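PDB 3PU6: hydrogenase maturation protease, which is probably an endopeptidase that activates hydrogenase by proteolytic maturation. Local coordinates for residues 13-23 with 118-127. Sequence-based numbering, arbitrary orientation.
Sequences ELRGDDGVAIA and NVLHFSEGLS
Glu13 O and Gly125 N share a bridging water, which also donates to Gly16 O, while the Glu13 carboxylate turns to Arg26. Leu14 accepts from Ser123 N through its O (2.9 Å). Its CB packs on Phe122 CE1 at 3.8 Å, and its CD2 branch runs alongside Glu124 CG. Arg15 NH1 lies beside the edge of the Phe122 ring, the two planes nearly perpendicular (89°), and gives a weak hydrogen bond to Leu14 O. Gly16 N returns a bond to Ser123 O (2.7 Å), completing a single beta bridge centred on Arg15 and Ser123. Asp17 then joins both ends of 118-127: its N donates to Asn118 O, whereas CG, beside the backbone N (chi1 -67°), lays the carboxylate across to Ser127, where OD1 accepts from N (2.7 Å) and OD2 from OG (2.7 Å), both on syn sides. Were Asp17 cut back to alanine, Ser127 N would probably lose its acceptor and the serine hydroxyl one of its two partners. Farther along, Ala23 CB meets Leu126 CD1 at 3.6 Å. Because Ser127 OG also caps Ala130 N, the buried carboxylate is second shell to the start of helix 128-147, an example of one acid serving both the backbone N-H and the side chain of an N-cap residue.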
loop_
_atom_site.group_PDB
_atom_site.type_symbol
_atom_site.label_atom_id
_atom_site.label_comp_id
_atom_site.label_asym_id
_atom_site.label_seq_id
_atom_site.Cartn_x
_atom_site.Cartn_y
_atom_site.Cartn_z
ATOM N N GLU A 13 11.739 0.890 6.246
ATOM C CA GLU A 13 11.990 2.247 6.696
ATOM C C GLU A 13 13.460 2.565 6.844
ATOM O O GLU A 13 13.829 3.726 6.986
ATOM C CB GLU A 13 11.295 2.480 8.034
ATOM C CG GLU A 13 9.800 2.720 7.932
ATOM C CD GLU A 13 9.162 2.972 9.295
ATOM O OE1 GLU A 13 9.541 2.293 10.289
ATOM O OE2 GLU A 13 8.275 3.852 9.364
ATOM N N LEU A 14 14.300 1.530 6.826
ATOM C CA LEU A 14 15.739 1.712 6.946
ATOM C C LEU A 14 16.421 1.873 5.587
ATOM O O LEU A 14 17.610 2.118 5.518
ATOM C CB LEU A 14 16.330 0.555 7.727
ATOM C CG LEU A 14 15.725 0.348 9.122
ATOM C CD1 LEU A 14 16.404 -0.819 9.825
ATOM C CD2 LEU A 14 15.825 1.618 9.959
ATOM N N ARG A 15 15.636 1.772 4.517
ATOM C CA ARG A 15 16.091 1.979 3.147
ATOM C C ARG A 15 15.544 3.256 2.484
ATOM O O ARG A 15 15.166 3.222 1.317
ATOM C CB ARG A 15 15.638 0.810 2.289
ATOM C CG ARG A 15 16.304 -0.469 2.625
ATOM C CD ARG A 15 17.788 -0.369 2.391
ATOM N NE ARG A 15 18.457 -1.544 2.920
ATOM C CZ ARG A 15 18.930 -1.629 4.158
ATOM N NH1 ARG A 15 18.816 -0.601 4.992
ATOM N NH2 ARG A 15 19.517 -2.741 4.561
ATOM N N GLY A 16 15.494 4.368 3.208
ATOM C CA GLY A 16 15.070 5.635 2.639
ATOM C C GLY A 16 13.638 5.711 2.136
ATOM O O GLY A 16 12.689 5.397 2.845
ATOM N N ASP A 17 13.489 6.125 0.884
ATOM C CA ASP A 17 12.178 6.325 0.266
ATOM C C ASP A 17 11.437 5.018 0.063
ATOM O O ASP A 17 10.349 5.007 -0.515
ATOM C CB ASP A 17 12.301 7.023 -1.092
ATOM C CG ASP A 17 12.798 8.454 -0.988
ATOM O OD1 ASP A 17 12.805 9.023 0.124
ATOM O OD2 ASP A 17 13.173 9.019 -2.046
ATOM N N ASP A 18 12.032 3.922 0.524
ATOM C CA ASP A 18 11.390 2.617 0.422
ATOM C C ASP A 18 10.414 2.421 1.574
ATOM O O ASP A 18 9.676 1.437 1.635
ATOM C CB ASP A 18 12.420 1.492 0.363
ATOM C CG ASP A 18 11.783 0.111 0.256
ATOM O OD1 ASP A 18 11.021 -0.149 -0.714
ATOM O OD2 ASP A 18 12.070 -0.733 1.145
ATOM N N GLY A 19 10.400 3.385 2.479
ATOM C CA GLY A 19 9.390 3.398 3.510
ATOM C C GLY A 19 8.220 4.319 3.209
ATOM O O GLY A 19 7.409 4.566 4.094
ATOM N N VAL A 20 8.127 4.823 1.979
ATOM C CA VAL A 20 7.087 5.775 1.629
ATOM C C VAL A 20 5.713 5.229 1.965
ATOM O O VAL A 20 4.887 5.963 2.508
ATOM C CB VAL A 20 7.140 6.242 0.122
ATOM C CG1 VAL A 20 6.675 5.133 -0.837
ATOM C CG2 VAL A 20 6.335 7.512 -0.075
ATOM N N ALA A 21 5.476 3.953 1.648
ATOM C CA ALA A 21 4.185 3.337 1.932
ATOM C C ALA A 21 3.942 3.159 3.442
ATOM O O ALA A 21 2.803 3.057 3.876
ATOM C CB ALA A 21 4.037 2.028 1.204
ATOM N N ILE A 22 5.005 3.123 4.236
ATOM C CA ILE A 22 4.857 3.100 5.676
ATOM C C ILE A 22 4.394 4.479 6.091
ATOM O O ILE A 22 3.507 4.633 6.937
ATOM C CB ILE A 22 6.178 2.765 6.430
ATOM C CG1 ILE A 22 6.807 1.467 5.922
ATOM C CG2 ILE A 22 5.917 2.669 7.903
ATOM C CD1 ILE A 22 5.848 0.358 5.824
ATOM N N ALA A 23 4.991 5.496 5.489
ATOM C CA ALA A 23 4.577 6.860 5.773
ATOM C C ALA A 23 3.071 7.043 5.472
ATOM O O ALA A 23 2.299 7.525 6.305
ATOM C CB ALA A 23 5.422 7.823 4.993
ATOM N N ASN A 118 17.536 6.681 -4.005
ATOM C CA ASN A 118 17.019 6.938 -2.667
ATOM C C ASN A 118 16.667 5.685 -1.843
ATOM O O ASN A 118 16.300 5.794 -0.670
ATOM C CB ASN A 118 15.830 7.890 -2.739
ATOM C CG ASN A 118 16.234 9.310 -3.103
ATOM O OD1 ASN A 118 15.523 9.994 -3.829
ATOM N ND2 ASN A 118 17.377 9.753 -2.608
ATOM N N VAL A 119 16.790 4.505 -2.443
ATOM C CA VAL A 119 16.525 3.276 -1.706
ATOM C C VAL A 119 17.755 2.362 -1.528
ATOM O O VAL A 119 17.634 1.252 -1.005
ATOM C CB VAL A 119 15.397 2.473 -2.359
ATOM C CG1 VAL A 119 14.253 3.369 -2.660
ATOM C CG2 VAL A 119 15.879 1.820 -3.634
ATOM N N LEU A 120 18.927 2.835 -1.953
ATOM C CA LEU A 120 20.127 1.998 -2.013
ATOM C C LEU A 120 20.992 2.110 -0.780
ATOM O O LEU A 120 21.986 1.426 -0.663
ATOM C CB LEU A 120 20.999 2.392 -3.193
ATOM C CG LEU A 120 20.617 2.049 -4.629
ATOM C CD1 LEU A 120 21.499 2.870 -5.542
ATOM C CD2 LEU A 120 20.775 0.553 -4.907
ATOM N N HIS A 121 20.642 2.999 0.130
ATOM C CA HIS A 121 21.491 3.234 1.277
ATOM C C HIS A 121 20.771 2.915 2.563
ATOM O O HIS A 121 19.534 2.920 2.630
ATOM C CB HIS A 121 21.932 4.692 1.316
ATOM C CG HIS A 121 22.614 5.151 0.070
ATOM N ND1 HIS A 121 22.086 6.125 -0.755
ATOM C CD2 HIS A 121 23.777 4.765 -0.508
ATOM C CE1 HIS A 121 22.895 6.324 -1.775
ATOM N NE2 HIS A 121 23.933 5.511 -1.648
ATOM N N PHE A 122 21.545 2.631 3.596
ATOM C CA PHE A 122 20.955 2.634 4.908
ATOM C C PHE A 122 20.618 4.095 5.191
ATOM O O PHE A 122 21.502 4.947 5.331
ATOM C CB PHE A 122 21.884 2.085 5.980
ATOM C CG PHE A 122 21.357 2.307 7.360
ATOM C CD1 PHE A 122 20.144 1.771 7.734
ATOM C CD2 PHE A 122 22.043 3.086 8.268
ATOM C CE1 PHE A 122 19.638 1.982 8.985
ATOM C CE2 PHE A 122 21.536 3.299 9.529
ATOM C CZ PHE A 122 20.332 2.745 9.883
ATOM N N SER A 123 19.332 4.391 5.243
ATOM C CA SER A 123 18.926 5.751 5.443
ATOM C C SER A 123 17.525 5.773 6.024
ATOM O O SER A 123 16.651 5.029 5.595
ATOM C CB SER A 123 18.991 6.505 4.126
ATOM O OG SER A 123 18.234 7.693 4.192
ATOM N N GLU A 124 17.328 6.615 7.026
ATOM C CA GLU A 124 16.040 6.695 7.675
ATOM C C GLU A 124 15.365 8.008 7.345
ATOM O O GLU A 124 15.907 9.087 7.625
ATOM C CB GLU A 124 16.197 6.578 9.187
ATOM C CG GLU A 124 16.342 5.177 9.680
ATOM C CD GLU A 124 16.667 5.142 11.151
ATOM O OE1 GLU A 124 17.773 5.616 11.517
ATOM O OE2 GLU A 124 15.816 4.647 11.936
ATOM N N GLY A 125 14.175 7.916 6.759
ATOM C CA GLY A 125 13.433 9.102 6.365
ATOM C C GLY A 125 13.286 9.299 4.864
ATOM O O GLY A 125 14.042 8.739 4.067
ATOM N N LEU A 126 12.300 10.110 4.499
ATOM C CA LEU A 126 11.900 10.329 3.120
ATOM C C LEU A 126 12.576 11.548 2.526
ATOM O O LEU A 126 12.981 12.455 3.249
ATOM C CB LEU A 126 10.388 10.525 3.054
ATOM C CG LEU A 126 9.543 9.387 3.618
ATOM C CD1 LEU A 126 8.086 9.601 3.285
ATOM C CD2 LEU A 126 10.047 8.032 3.092
ATOM N N SER A 127 12.712 11.549 1.204
ATOM C CA SER A 127 13.134 12.729 0.454
ATOM C C SER A 127 11.909 13.602 0.244
ATOM O O SER A 127 10.783 13.113 0.310
ATOM C CB SER A 127 13.712 12.319 -0.895
ATOM O OG SER A 127 12.738 11.673 -1.693
HETATM O O HOH W 1 12.709 5.760 5.580
#